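Long-range contact in cobalt-precorrin-5B C(1)-methyltransferase (Archaeoglobus fulgidus, PDB 1SR8), which probably methylates C-1 of cobalt-precorrin-5B, with S-adenosyl-L-methionine as methyl donor, to form cobalt-precorrin-6A in the anaerobic route to adenosylcobalamin: residues A55-K60 against R148-S153. Sequence-based numbering, arbitrary orientation.
Sequences AIASLK and REFNFS
The Phe150 ring lies flat over the backbone of Ala57: Ala57 CA stands 3.7 Å from the ring centroid and only 3° off the normal, a well-centred CH-pi contact, while Ala57 CB reaches Phe150 CZ at 3.4 Å. On the opposite face sits Glu149 CG, offset toward the rim. The Lys60 side chain crosses that of Phe150 at about a right angle, with CD in the ring plane at its edge and CE 3.3 Å from Phe150 CD1. An alanine in place of Phe150 would probably open a gap over Ala57 and leave Lys60 CE without the ring edge it packs against. Ile56 CG2, anti to the backbone N, bridges the aromatics, 3.8 Å from Phe150 CB and 3.6 Å from Phe152 CB. Ile56 CG1 lies over a Phe152 face, offset toward the rim (21° off the normal), and Ile56 CD1 reaches Phe152 CD2 at 3.5 Å. Leu59 CD1 adds a contact to Phe152 CE1 at 3.7 Å. A Schellman motif ends helix 133-149, with Asn151, at positive phi, as C-prime between the two phenylalanines. Apolar contacts thus join the end of helix 44-57 to the turn after helix 133-149; Ile56 continues onto Phe143 and Ala146 of the latter helix, and Leu59 and Phe152 both touch Val110 of strand 105-111.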
loop_
_atom_site.group_PDB
_atom_site.type_symbol
_atom_site.label_atom_id
_atom_site.label_comp_id
_atom_site.label_asym_id
_atom_site.label_seq_id
_atom_site.Cartn_x
_atom_site.Cartn_y
_atom_site.Cartn_z
ATOM N N ALA A 55 -16.159 -14.026 0.319
ATOM C CA ALA A 55 -16.526 -15.386 -0.030
ATOM C C ALA A 55 -17.129 -16.123 1.172
ATOM O O ALA A 55 -18.137 -16.825 1.035
ATOM C CB ALA A 55 -15.305 -16.134 -0.559
ATOM N N ILE A 56 -16.515 -15.964 2.347
ATOM C CA ILE A 56 -16.991 -16.612 3.577
ATOM C C ILE A 56 -18.327 -16.027 4.035
ATOM O O ILE A 56 -19.253 -16.752 4.375
ATOM C CB ILE A 56 -15.970 -16.450 4.743
ATOM C CG1 ILE A 56 -14.698 -17.255 4.451
ATOM C CG2 ILE A 56 -16.598 -16.898 6.062
ATOM C CD1 ILE A 56 -13.631 -17.114 5.512
ATOM N N ALA A 57 -18.407 -14.707 4.052
ATOM C CA ALA A 57 -19.612 -14.016 4.455
ATOM C C ALA A 57 -20.794 -14.322 3.529
ATOM O O ALA A 57 -21.928 -14.456 3.992
ATOM C CB ALA A 57 -19.346 -12.525 4.473
ATOM N N SER A 58 -20.531 -14.438 2.229
ATOM C CA SER A 58 -21.589 -14.695 1.247
ATOM C C SER A 58 -22.270 -16.046 1.407
ATOM O O SER A 58 -23.313 -16.301 0.806
ATOM C CB SER A 58 -21.044 -14.571 -0.177
ATOM O OG SER A 58 -20.215 -15.666 -0.497
ATOM N N LEU A 59 -21.681 -16.919 2.209
ATOM C CA LEU A 59 -22.278 -18.224 2.432
ATOM C C LEU A 59 -23.581 -18.098 3.204
ATOM O O LEU A 59 -24.556 -18.782 2.904
ATOM C CB LEU A 59 -21.329 -19.115 3.214
ATOM C CG LEU A 59 -20.191 -19.705 2.405
ATOM C CD1 LEU A 59 -19.377 -20.626 3.296
ATOM C CD2 LEU A 59 -20.766 -20.458 1.222
ATOM N N LYS A 60 -23.596 -17.220 4.201
ATOM C CA LYS A 60 -24.791 -17.036 5.013
ATOM C C LYS A 60 -25.578 -15.744 4.785
ATOM O O LYS A 60 -26.311 -15.303 5.675
ATOM C CB LYS A 60 -24.427 -17.167 6.492
ATOM C CG LYS A 60 -23.106 -16.536 6.891
ATOM C CD LYS A 60 -22.874 -16.715 8.400
ATOM C CE LYS A 60 -23.440 -15.544 9.227
ATOM N NZ LYS A 60 -24.823 -15.138 8.840
ATOM N N ARG A 148 -14.552 -16.883 12.269
ATOM C CA ARG A 148 -15.252 -16.815 13.547
ATOM C C ARG A 148 -16.603 -16.107 13.456
ATOM O O ARG A 148 -17.598 -16.592 13.983
ATOM C CB ARG A 148 -14.376 -16.111 14.584
ATOM C CG ARG A 148 -13.222 -16.948 15.065
ATOM C CD ARG A 148 -12.243 -16.121 15.852
ATOM N NE ARG A 148 -11.226 -16.953 16.482
ATOM C CZ ARG A 148 -10.098 -16.479 17.000
ATOM N NH1 ARG A 148 -9.851 -15.176 16.955
ATOM N NH2 ARG A 148 -9.221 -17.302 17.562
ATOM N N GLU A 149 -16.645 -14.962 12.790
ATOM C CA GLU A 149 -17.892 -14.219 12.666
ATOM C C GLU A 149 -18.985 -15.003 11.964
ATOM O O GLU A 149 -20.148 -14.946 12.357
ATOM C CB GLU A 149 -17.662 -12.924 11.895
ATOM C CG GLU A 149 -18.878 -12.023 11.845
ATOM C CD GLU A 149 -18.563 -10.667 11.245
ATOM O OE1 GLU A 149 -17.480 -10.121 11.550
ATOM O OE2 GLU A 149 -19.402 -10.143 10.480
ATOM N N PHE A 150 -18.602 -15.733 10.924
ATOM C CA PHE A 150 -19.548 -16.507 10.136
ATOM C C PHE A 150 -19.474 -17.999 10.406
ATOM O O PHE A 150 -19.913 -18.809 9.594
ATOM C CB PHE A 150 -19.311 -16.204 8.660
ATOM C CG PHE A 150 -19.423 -14.739 8.334
ATOM C CD1 PHE A 150 -20.673 -14.133 8.197
ATOM C CD2 PHE A 150 -18.284 -13.950 8.229
ATOM C CE1 PHE A 150 -20.790 -12.768 7.961
ATOM C CE2 PHE A 150 -18.385 -12.579 7.995
ATOM C CZ PHE A 150 -19.641 -11.988 7.861
ATOM N N ASN A 151 -18.932 -18.349 11.567
ATOM C CA ASN A 151 -18.793 -19.736 11.988
ATOM C C ASN A 151 -18.410 -20.645 10.823
ATOM O O ASN A 151 -19.046 -21.664 10.563
ATOM C CB ASN A 151 -20.095 -20.203 12.633
ATOM C CG ASN A 151 -19.859 -21.185 13.759
ATOM O OD1 ASN A 151 -19.583 -22.368 13.527
ATOM N ND2 ASN A 151 -19.949 -20.694 14.998
ATOM N N PHE A 152 -17.346 -20.249 10.138
ATOM C CA PHE A 152 -16.814 -20.963 8.988
ATOM C C PHE A 152 -15.657 -21.854 9.440
ATOM O O PHE A 152 -14.866 -21.463 10.300
ATOM C CB PHE A 152 -16.325 -19.935 7.963
ATOM C CG PHE A 152 -15.770 -20.531 6.711
ATOM C CD1 PHE A 152 -16.604 -21.175 5.800
ATOM C CD2 PHE A 152 -14.413 -20.425 6.424
ATOM C CE1 PHE A 152 -16.092 -21.704 4.613
ATOM C CE2 PHE A 152 -13.887 -20.948 5.240
ATOM C CZ PHE A 152 -14.727 -21.589 4.334
ATOM N N SER A 153 -15.556 -23.053 8.871
ATOM C CA SER A 153 -14.478 -23.968 9.239
ATOM C C SER A 153 -13.671 -24.455 8.041
ATOM O O SER A 153 -12.681 -25.158 8.207
ATOM C CB SER A 153 -15.033 -25.169 10.016
ATOM O OG SER A 153 -16.017 -25.851 9.261
#